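Local coordinates for putative histidinol-phosphate aminotransferase (Burkholderia pseudomallei, PDB 3P1T), which is a putative pyridoxal-phosphate-dependent aminotransferase, perhaps acting in histidine biosynthesis by moving the amino group of L-histidinol phosphate to 2-oxoglutarate, at the interface of chains A and B. Residues are numbered along the deposited sequence; one frame, centred on the assembly and turned at random. Chains: chain A/B, Putative histidinol-phosphate aminotransferase.

Contact 1: the interface of chains A and B. Residues chain A 75, 227-228, 233; chain B 75, 227-228, 233.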
# COMPACT_ATOMS: atom_id res chain seq x y z
N ARG A 75 1.19 3.21 4.84
CA ARG A 75 1.15 1.75 4.89
C ARG A 75 2.10 1.25 6.01
O ARG A 75 3.16 0.65 5.71
CB ARG A 75 1.53 1.17 3.53
CG ARG A 75 1.05 -0.26 3.31
CD ARG A 75 -0.19 -0.21 2.46
NE ARG A 75 -1.37 -0.63 3.18
CZ ARG A 75 -2.60 -0.51 2.72
NH1 ARG A 75 -2.83 0.05 1.54
NH2 ARG A 75 -3.62 -0.93 3.44
N CYS A 227 -3.51 6.53 -5.03
CA CYS A 227 -4.47 5.61 -4.43
C CYS A 227 -3.72 4.56 -3.57
O CYS A 227 -3.95 3.34 -3.65
CB CYS A 227 -5.33 4.96 -5.53
SG CYS A 227 -6.69 3.90 -4.94
N ASN A 228 -2.79 5.08 -2.75
CA ASN A 228 -1.94 4.28 -1.86
C ASN A 228 -2.79 3.40 -0.91
O ASN A 228 -2.43 2.24 -0.66
CB ASN A 228 -1.03 5.22 -1.06
CG ASN A 228 0.02 4.53 -0.22
OD1 ASN A 228 0.68 3.56 -0.61
ND2 ASN A 228 0.23 5.10 0.95
N ASP A 233 -9.86 -0.38 2.62
CA ASP A 233 -9.09 0.02 3.79
C ASP A 233 -9.56 1.38 4.31
O ASP A 233 -9.66 1.56 5.53
CB ASP A 233 -7.59 0.02 3.48
CG ASP A 233 -6.98 -1.32 3.14
OD1 ASP A 233 -7.56 -2.36 3.51
OD2 ASP A 233 -5.92 -1.34 2.49
N ARG B 75 1.40 -2.14 -5.67
CA ARG B 75 0.40 -1.09 -5.51
C ARG B 75 0.37 -0.24 -6.80
O ARG B 75 0.80 0.93 -6.81
CB ARG B 75 0.73 -0.24 -4.27
CG ARG B 75 -0.46 0.54 -3.72
CD ARG B 75 -1.01 -0.22 -2.54
NE ARG B 75 -2.33 -0.78 -2.78
CZ ARG B 75 -2.94 -1.61 -1.95
NH1 ARG B 75 -2.34 -2.02 -0.84
NH2 ARG B 75 -4.16 -2.06 -2.23
N CYS B 227 3.47 -6.52 4.74
CA CYS B 227 2.01 -6.50 4.61
C CYS B 227 1.59 -5.32 3.70
O CYS B 227 0.69 -4.53 4.03
CB CYS B 227 1.36 -6.42 5.99
SG CYS B 227 -0.43 -6.64 5.99
N ASN B 228 2.30 -5.20 2.55
CA ASN B 228 2.10 -4.17 1.54
C ASN B 228 0.62 -4.17 1.04
O ASN B 228 0.04 -3.10 0.81
CB ASN B 228 3.07 -4.40 0.38
CG ASN B 228 3.06 -3.32 -0.70
OD1 ASN B 228 3.04 -2.10 -0.44
ND2 ASN B 228 3.16 -3.72 -1.95
N ASP B 233 -7.85 -6.42 0.56
CA ASP B 233 -7.45 -6.38 -0.85
C ASP B 233 -7.04 -7.77 -1.37
O ASP B 233 -7.38 -8.13 -2.51
CB ASP B 233 -6.31 -5.37 -1.08
CG ASP B 233 -6.65 -3.92 -0.78
OD1 ASP B 233 -7.86 -3.58 -0.81
OD2 ASP B 233 -5.71 -3.12 -0.52
O HOH W 1 -6.63 -4.51 2.65
O HOH W 2 -5.53 -0.51 0.00
O HOH W 3 -8.80 -1.28 -0.03
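A:Arg75 and B:Arg75, each in the loop between strand 71-74 and helix 76-87, meet where the 227-228 loops and the starts of helices 231-241 of both chains converge on the two-fold axis. The protein belongs to the class I/II aminotransferases, fold-type I PLP enzymes that are typically homodimers. The arginine side chains cross at about a right angle, yet their guanidinium planes differ by only 20°. A:Arg75 NH1 lies 3.2 Å from B:Arg75 NH1, with the N-H directions ruling out a hydrogen bond. The nearby carboxylates probably offset the paired positive charge. A:Arg75 NH2 forms a salt bridge to A:Asp233 OD2 at 2.5 Å, as in chain B, meeting it from above the carboxylate plane, while the oxygen lies close to the guanidinium plane. CG anti to the backbone N (chi1 -159°) and bends at chi2 and chi3 bring A:Arg75 CD against the partner's loop, 3.3 Å from B:Asn228 O. Water 2 joins the two carboxylates, at 2.7 Å from both A:Asp233 OD2 and B:Asp233 OD2, and also pairs with A:Arg75 NH1. Water 1 links A:Asp233 OD1 to B:Asp233 N, 3.1 Å from the latter, and water 3 links B:Asp233 OD1 to A:Asp233 N.

Contact 2: the interface of chains A and B. Residues chain A 222-226; chain B 78, 106, 206.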
# COMPACT_ATOMS: atom_id res chain seq x y z
N ARG A 222 3.75 14.22 -1.72
CA ARG A 222 4.09 14.36 -3.14
C ARG A 222 4.77 13.08 -3.70
O ARG A 222 4.62 12.76 -4.88
CB ARG A 222 5.02 15.58 -3.35
CG ARG A 222 4.37 16.76 -4.04
CD ARG A 222 5.31 17.95 -4.19
NE ARG A 222 5.30 18.83 -3.02
CZ ARG A 222 6.39 19.26 -2.38
NH1 ARG A 222 7.60 18.89 -2.78
NH2 ARG A 222 6.27 20.06 -1.32
N LYS A 223 5.50 12.35 -2.84
CA LYS A 223 6.22 11.15 -3.28
C LYS A 223 5.37 9.88 -3.10
O LYS A 223 5.72 8.84 -3.67
CB LYS A 223 7.57 11.02 -2.54
CG LYS A 223 8.56 12.09 -3.00
CD LYS A 223 9.87 12.06 -2.32
CE LYS A 223 10.75 13.16 -2.85
NZ LYS A 223 12.14 13.04 -2.33
N GLN A 224 4.23 9.97 -2.39
CA GLN A 224 3.36 8.81 -2.17
C GLN A 224 2.72 8.35 -3.47
O GLN A 224 2.61 9.12 -4.43
CB GLN A 224 2.29 9.10 -1.13
CG GLN A 224 2.83 9.23 0.29
CD GLN A 224 1.70 9.29 1.28
OE1 GLN A 224 0.97 10.29 1.39
NE2 GLN A 224 1.49 8.18 1.99
N TRP A 225 2.34 7.08 -3.50
CA TRP A 225 1.75 6.49 -4.68
C TRP A 225 0.32 6.91 -4.83
O TRP A 225 -0.34 7.20 -3.83
CB TRP A 225 1.85 4.97 -4.60
CG TRP A 225 3.25 4.44 -4.48
CD1 TRP A 225 4.37 4.92 -5.09
CD2 TRP A 225 3.65 3.22 -3.82
NE1 TRP A 225 5.45 4.13 -4.78
CE2 TRP A 225 5.04 3.07 -4.02
CE3 TRP A 225 2.97 2.27 -3.02
CZ2 TRP A 225 5.76 2.01 -3.47
CZ3 TRP A 225 3.69 1.20 -2.49
CH2 TRP A 225 5.06 1.08 -2.71
N PHE A 226 -0.16 6.95 -6.08
CA PHE A 226 -1.55 7.27 -6.35
C PHE A 226 -2.44 6.15 -5.79
O PHE A 226 -2.13 4.97 -6.00
CB PHE A 226 -1.77 7.47 -7.86
CG PHE A 226 -3.22 7.53 -8.26
CD1 PHE A 226 -4.01 8.63 -7.91
CD2 PHE A 226 -3.82 6.48 -8.94
CE1 PHE A 226 -5.37 8.66 -8.22
CE2 PHE A 226 -5.17 6.53 -9.28
CZ PHE A 226 -5.94 7.61 -8.91
N ASP B 78 2.63 2.97 -10.12
CA ASP B 78 3.56 3.83 -9.36
C ASP B 78 4.59 2.98 -8.62
O ASP B 78 5.79 3.25 -8.78
CB ASP B 78 2.85 4.78 -8.38
CG ASP B 78 2.09 5.95 -8.96
OD1 ASP B 78 1.76 5.91 -10.17
OD2 ASP B 78 1.74 6.87 -8.19
N ARG B 106 6.85 10.08 -11.60
CA ARG B 106 7.76 9.22 -10.85
C ARG B 106 9.23 9.57 -11.15
O ARG B 106 10.07 9.46 -10.26
CB ARG B 106 7.48 7.74 -11.15
CG ARG B 106 6.11 7.24 -10.65
CD ARG B 106 6.12 7.02 -9.16
NE ARG B 106 5.53 8.12 -8.42
CZ ARG B 106 5.73 8.37 -7.13
NH1 ARG B 106 6.60 7.66 -6.43
NH2 ARG B 106 5.11 9.38 -6.54
N ARG B 206 -6.26 -0.41 -6.48
CA ARG B 206 -5.00 -0.02 -7.14
C ARG B 206 -3.94 -1.15 -6.92
O ARG B 206 -3.00 -1.00 -6.14
CB ARG B 206 -4.51 1.37 -6.62
CG ARG B 206 -3.36 2.00 -7.39
CD ARG B 206 -3.69 2.37 -8.82
NE ARG B 206 -2.67 3.26 -9.37
CZ ARG B 206 -2.64 3.71 -10.62
NH1 ARG B 206 -3.57 3.33 -11.48
NH2 ARG B 206 -1.68 4.54 -11.01
O HOH W 4 -0.15 3.59 -7.73
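B:Asp78, in helix 76-87, accepts a hydrogen bond from the backbone of A:Phe226: A:Phe226 N to B:Asp78 OD2 is 2.8 Å, with 164° at the hydrogen. This nearly straight bond reaches the oxygen from above the carboxylate plane. It fixes the A 222-226 loop, which follows helix 214-221, against the partner subunit of this fold-type I aminotransferase. Earlier in the same loop, B:Arg106 presents the end of its guanidinium to one carbonyl. Its NH1 bonds to A:Lys223 O at 3.1 Å, the acceptor lying near the guanidinium plane, and its NH2 adds a weak bond to the same oxygen. The bends at chi2 and chi3 of B:Arg106 turn its head toward this carbonyl. Between these polar points A:Trp225 and B:Asp78 lie alongside each other, pointing opposite ways, with A:Trp225 CD1 3.6 Å from B:Asp78 CB. With CG anti to the backbone N (chi1 169°), the A:Phe226 ring brings its edge to one face of the B:Arg206 guanidinium: CD2 is 3.4 Å from B:Arg206 CZ, and the planes are 89° apart. Water 4 links B:Arg206 NE to A:Phe226 O, at 3.0 Å from each. Within chain B, long salt bridges flank the carboxylate with the same two arginines and may help to orient it, B:Arg206 NH2 to B:Asp78 OD1 at 3.8 Å and B:Arg106 NE to B:Asp78 OD2 at 4.0 Å. By family, B:Arg206 binds the PLP phosphate, though no cofactor is described here.

Contact 3: the interface of chains A and B. Residues chain A 45, 230-232; chain B 204-205, 233.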
# COMPACT_ATOMS: atom_id res chain seq x y z
N ILE A 45 -15.77 -1.28 -5.27
CA ILE A 45 -14.33 -1.49 -5.44
C ILE A 45 -13.89 -1.27 -6.93
O ILE A 45 -12.69 -1.14 -7.17
CB ILE A 45 -13.88 -2.89 -4.94
CG1 ILE A 45 -14.55 -4.05 -5.70
CG2 ILE A 45 -14.10 -3.01 -3.44
CD1 ILE A 45 -13.99 -5.40 -5.40
N GLY A 230 -6.60 1.96 -0.63
CA GLY A 230 -7.81 1.68 -1.38
C GLY A 230 -9.11 1.91 -0.65
O GLY A 230 -9.14 2.13 0.56
N THR A 231 -10.21 1.82 -1.40
CA THR A 231 -11.57 2.04 -0.92
C THR A 231 -11.96 1.11 0.27
O THR A 231 -12.62 1.59 1.18
CB THR A 231 -12.58 1.89 -2.06
OG1 THR A 231 -13.90 1.96 -1.52
CG2 THR A 231 -12.40 0.61 -2.85
N LEU A 232 -11.54 -0.17 0.27
CA LEU A 232 -11.88 -1.09 1.38
C LEU A 232 -11.18 -0.67 2.68
O LEU A 232 -11.83 -0.57 3.72
CB LEU A 232 -11.55 -2.56 1.04
CG LEU A 232 -12.29 -3.20 -0.12
CD1 LEU A 232 -11.74 -4.57 -0.43
CD2 LEU A 232 -13.80 -3.25 0.15
N GLY B 204 -10.46 0.67 -7.43
CA GLY B 204 -10.40 1.28 -6.11
C GLY B 204 -9.40 0.65 -5.18
O GLY B 204 -9.17 1.18 -4.09
N LEU B 205 -8.79 -0.49 -5.57
CA LEU B 205 -7.80 -1.19 -4.75
C LEU B 205 -6.39 -0.88 -5.23
O LEU B 205 -5.44 -1.02 -4.46
CB LEU B 205 -8.02 -2.70 -4.73
CG LEU B 205 -9.44 -3.19 -4.40
CD1 LEU B 205 -9.45 -4.67 -4.19
CD2 LEU B 205 -10.03 -2.49 -3.18
N ASP B 233 -7.85 -6.42 0.56
CA ASP B 233 -7.45 -6.38 -0.85
C ASP B 233 -7.04 -7.77 -1.37
O ASP B 233 -7.38 -8.13 -2.51
CB ASP B 233 -6.31 -5.37 -1.08
CG ASP B 233 -6.65 -3.92 -0.78
OD1 ASP B 233 -7.86 -3.58 -0.81
OD2 ASP B 233 -5.71 -3.12 -0.52
O HOH W 5 -5.53 -0.51 0.00
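The backbone of B:Gly204 bonds to chain A at both ends, its N donating to A:Ile45 O at 2.9 Å and its O accepting from A:Thr231 N at 3.0 Å, each donor tilted roughly 30° from the acceptor's carbonyl plane. Because A:Thr231 opens helix 231-241, the second bond supplies an acceptor from the partner chain to an amide in the helix's first turn. Beside these two bonds, B:Leu205 reaches into chain A with its CD2 branch. B:Leu205 CD2 lies 3.8 Å from A:Leu232 CD1, and the two leucine side chains run past each other at a slant. B:Leu205 CD2 also packs 3.9 Å from A:Thr231 CG2, and A:Ile45 CG2 lies 4.1 Å from B:Leu205 CD2. A:Thr231 has OG1 anti to the backbone N (chi1 173°), which turns CG2 toward the B:Gly204 peptide and B:Leu205. The same A:Leu232 CD1 methyl also passes 4.0 Å from B:Asp233 OD1. Water 5 connects A:Gly230 N, at 2.8 Å, to B:Asp233 OD2. B:Gly204 and B:Leu205 fall in the glycine-rich segment that follows the cofactor-binding lysine in this aminotransferase family; pinning it to the neighbouring subunit probably helps the dimer shape and steady the active site.

The C-alpha centres of contacts 1 and 3 lie about 9 Å apart, those of contacts 1 and 2 about 11 Å, and those of contacts 2 and 3 about 16 Å, placing contact 1 between the others. Contacts 1 and 3 share B:Asp233, and water 2 of the former occupies the same position as water 5 of the latter. Two neighbouring stretches of chain A, 222-228 and 230-233, serve the three contacts, while adjoining B residues 204-206, in the segment after the cofactor lysine, divide between contacts 3 and 2. Two-fold symmetry repeats each set, so the network may link dimer formation to the shape of both active sites.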